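Local coordinates for putative metal resistance protein (Proteus mirabilis, PDB 6C29) that probably acts in protein-disulfide reduction, its N-terminal periplasmic part, a tandem of immunoglobulin-fold domains, priming the disulfide isomerase ScsC, at residues A[45-50]-A[228-233]. Sequence-based numbering, arbitrary orientation.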
ATOM      1  N   TYR A  45       5.813  -5.264   0.871  1.00 11.28           N
ATOM      2  CA  TYR A  45       4.631  -5.109   1.702  1.00 11.16           C
ATOM      3  C   TYR A  45       3.829  -3.865   1.412  1.00  9.97           C
ATOM      4  O   TYR A  45       4.318  -2.870   0.915  1.00 11.14           O
ATOM      5  CB  TYR A  45       5.046  -5.060   3.145  1.00 11.97           C
ATOM      6  CG  TYR A  45       5.696  -6.288   3.719  1.00 13.53           C
ATOM      7  CD1 TYR A  45       4.939  -7.277   4.322  1.00 13.93           C
ATOM      8  CD2 TYR A  45       7.067  -6.420   3.708  1.00 16.63           C
ATOM      9  CE1 TYR A  45       5.539  -8.394   4.908  1.00 16.90           C
ATOM     10  CE2 TYR A  45       7.675  -7.510   4.288  1.00 18.03           C
ATOM     11  CZ  TYR A  45       6.898  -8.492   4.894  1.00 18.44           C
ATOM     12  OH  TYR A  45       7.504  -9.573   5.477  1.00 19.46           O
ATOM     13  N   TRP A  46       2.565  -3.957   1.780  1.00 10.69           N
ATOM     14  CA  TRP A  46       1.644  -2.839   1.753  1.00  9.81           C
ATOM     15  C   TRP A  46       1.825  -1.980   2.992  1.00 11.96           C
ATOM     16  O   TRP A  46       2.603  -2.324   3.883  1.00 13.64           O
ATOM     17  CB  TRP A  46       0.229  -3.399   1.663  1.00 10.98           C
ATOM     18  CG  TRP A  46      -0.909  -2.457   1.380  1.00 10.81           C
ATOM     19  CD1 TRP A  46      -0.963  -1.497   0.432  1.00 10.90           C
ATOM     20  CD2 TRP A  46      -2.185  -2.449   2.032  1.00 10.29           C
ATOM     21  NE1 TRP A  46      -2.187  -0.869   0.453  1.00 10.19           N
ATOM     22  CE2 TRP A  46      -2.955  -1.445   1.423  1.00 10.27           C
ATOM     23  CE3 TRP A  46      -2.753  -3.192   3.076  1.00 11.07           C
ATOM     24  CZ2 TRP A  46      -4.245  -1.148   1.806  1.00 10.69           C
ATOM     25  CZ3 TRP A  46      -4.069  -2.890   3.452  1.00 12.55           C
ATOM     26  CH2 TRP A  46      -4.790  -1.886   2.802  1.00 12.78           C
ATOM     27  N   ARG A  47       1.061  -0.902   3.077  1.00 13.21           N
ATOM     28  CA  ARG A  47       1.180  -0.015   4.240  1.00 15.72           C
ATOM     29  C   ARG A  47       0.806  -0.701   5.552  1.00 17.04           C
ATOM     30  O   ARG A  47       1.298  -0.311   6.616  1.00 20.57           O
ATOM     31  CB  ARG A  47       0.316   1.227   4.043  1.00 18.19           C
ATOM     32  CG  ARG A  47      -1.150   0.953   3.975  1.00 20.13           C
ATOM     33  CD  ARG A  47      -1.937   2.228   3.712  1.00 19.74           C
ATOM     34  NE  ARG A  47      -3.340   1.875   3.703  1.00 16.01           N
ATOM     35  CZ  ARG A  47      -4.213   2.211   2.768  1.00 15.22           C
ATOM     36  NH1 ARG A  47      -3.849   3.004   1.738  1.00 16.27           N
ATOM     37  NH2 ARG A  47      -5.453   1.777   2.859  1.00 15.51           N
ATOM     38  N   SER A  48      -0.092  -1.683   5.487  1.00 15.09           N
ATOM     39  CA  SER A  48      -0.441  -2.573   6.597  1.00 16.75           C
ATOM     40  C   SER A  48       0.021  -3.971   6.221  1.00 16.99           C
ATOM     41  O   SER A  48      -0.647  -4.689   5.508  1.00 16.61           O
ATOM     42  CB  SER A  48      -1.941  -2.562   6.869  1.00 18.55           C
ATOM     43  OG  SER A  48      -2.322  -1.279   7.371  1.00 18.75           O
ATOM     44  N   PRO A  49       1.205  -4.346   6.663  1.00 16.58           N
ATOM     45  CA  PRO A  49       1.845  -5.532   6.103  1.00 18.00           C
ATOM     46  C   PRO A  49       1.284  -6.838   6.605  1.00 21.99           C
ATOM     47  O   PRO A  49       1.485  -7.869   5.951  1.00 23.01           O
ATOM     48  CB  PRO A  49       3.287  -5.367   6.555  1.00 19.54           C
ATOM     49  CG  PRO A  49       3.199  -4.590   7.809  1.00 25.86           C
ATOM     50  CD  PRO A  49       2.065  -3.640   7.625  1.00 20.61           C
ATOM     51  N   GLY A  50       0.603  -6.788   7.745  1.00 22.69           N
ATOM     52  CA  GLY A  50       0.212  -7.975   8.471  1.00 28.35           C
ATOM     53  C   GLY A  50       1.276  -8.300   9.514  1.00 36.04           C
ATOM     54  O   GLY A  50       2.357  -7.687   9.566  1.00 34.13           O
ATOM     55  N   SER A 228     -10.555   1.304   7.908  1.00 13.75           N
ATOM     56  CA  SER A 228      -9.894   1.643   6.645  1.00 12.43           C
ATOM     57  C   SER A 228      -9.592   0.344   5.944  1.00 11.35           C
ATOM     58  O   SER A 228      -9.023  -0.597   6.548  1.00 12.91           O
ATOM     59  CB  SER A 228      -8.602   2.428   6.905  1.00 15.85           C
ATOM     60  OG  SER A 228      -7.828   2.592   5.723  1.00 17.85           O
ATOM     61  N   PHE A 229      -9.982   0.255   4.669  1.00 10.93           N
ATOM     62  CA  PHE A 229      -9.735  -0.938   3.895  1.00 10.43           C
ATOM     63  C   PHE A 229      -9.854  -0.615   2.419  1.00 10.61           C
ATOM     64  O   PHE A 229     -10.401   0.410   2.032  1.00 10.37           O
ATOM     65  CB  PHE A 229     -10.677  -2.088   4.310  1.00 10.75           C
ATOM     66  CG  PHE A 229     -12.131  -1.816   4.105  1.00 12.44           C
ATOM     67  CD1 PHE A 229     -12.757  -2.103   2.912  1.00 12.55           C
ATOM     68  CD2 PHE A 229     -12.885  -1.332   5.149  1.00 14.55           C
ATOM     69  CE1 PHE A 229     -14.117  -1.882   2.749  1.00 14.39           C
ATOM     70  CE2 PHE A 229     -14.259  -1.122   5.000  1.00 13.65           C
ATOM     71  CZ  PHE A 229     -14.866  -1.398   3.809  1.00 13.68           C
ATOM     72  N   VAL A 230      -9.317  -1.522   1.627  1.00  8.69           N
ATOM     73  CA  VAL A 230      -9.483  -1.542   0.200  1.00  8.36           C
ATOM     74  C   VAL A 230     -10.328  -2.755  -0.149  1.00  9.50           C
ATOM     75  O   VAL A 230     -10.066  -3.856   0.304  1.00 10.30           O
ATOM     76  CB  VAL A 230      -8.123  -1.587  -0.502  1.00  9.48           C
ATOM     77  CG1 VAL A 230      -8.284  -1.866  -2.011  1.00 11.11           C
ATOM     78  CG2 VAL A 230      -7.346  -0.295  -0.205  1.00 11.27           C
ATOM     79  N   VAL A 231     -11.370  -2.557  -0.952  1.00  8.55           N
ATOM     80  CA  VAL A 231     -12.151  -3.639  -1.500  1.00  8.60           C
ATOM     81  C   VAL A 231     -12.030  -3.582  -3.012  1.00  9.29           C
ATOM     82  O   VAL A 231     -12.031  -2.497  -3.601  1.00 10.54           O
ATOM     83  CB  VAL A 231     -13.626  -3.551  -1.027  1.00 12.89           C
ATOM     84  CG1 VAL A 231     -14.262  -2.178  -1.326  1.00 14.68           C
ATOM     85  CG2 VAL A 231     -14.460  -4.655  -1.632  1.00 12.78           C
ATOM     86  N   THR A 232     -11.863  -4.749  -3.628  1.00 10.10           N
ATOM     87  CA  THR A 232     -11.700  -4.859  -5.062  1.00 11.23           C
ATOM     88  C   THR A 232     -12.712  -5.828  -5.629  1.00 11.66           C
ATOM     89  O   THR A 232     -13.120  -6.769  -4.947  1.00 12.09           O
ATOM     90  CB  THR A 232     -10.297  -5.325  -5.440  1.00 12.15           C
ATOM     91  OG1 THR A 232     -10.095  -6.672  -5.007  1.00 12.95           O
ATOM     92  CG2 THR A 232      -9.223  -4.410  -4.822  1.00 12.00           C
ATOM     93  N   ASP A 233     -13.100  -5.609  -6.878  1.00 10.29           N
ATOM     94  CA  ASP A 233     -13.881  -6.560  -7.662  1.00 10.58           C
ATOM     95  C   ASP A 233     -13.838  -6.064  -9.114  1.00 11.48           C
ATOM     96  O   ASP A 233     -13.825  -4.859  -9.345  1.00 11.51           O
ATOM     97  CB  ASP A 233     -15.314  -6.678  -7.154  1.00 12.30           C
ATOM     98  CG  ASP A 233     -15.985  -7.943  -7.608  1.00 15.76           C
ATOM     99  OD1 ASP A 233     -15.313  -8.858  -8.115  1.00 14.57           O
ATOM    100  OD2 ASP A 233     -17.202  -8.020  -7.415  1.00 16.65           O
TER
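The aliphatic part of R47 lies over one face of the W46 indole and its guanidinium stands at a tilt beyond the rim, and both residues meet V230 on strand 226-233. R47 CG sits 3.9 Å above the centre of one indole face, while W46 CZ2 lies 3.2 Å off one guanidinium face, offset toward its rim. V230 CG2 approaches both flat groups obliquely, 3.8 Å from W46 CZ2 and 4.2 Å from R47 NH2. With V230 CG1 anti to the backbone N (chi1 170°), CG2 is left beside that N and reaches the indole. R47 stays extended from CG to NE, which carries its head out past the W46 CE2-CZ2 side toward S228. There NH2 is 3.8 Å from S228 OG, too long for a bond; both atoms are gripped by D186 OD2, R47 through a salt bridge and S228 through a hydrogen bond, and Q239 binds both. S48 OG adds a hydrogen bond to D186 OD1, so the carboxylate joins the loop of the DsbD-like N-terminal domain to the second domain's three-stranded sheet. The chemistry is that of an interdomain joint: one apolar touch beside an arginine whose charge is probably balanced by a shared aspartate.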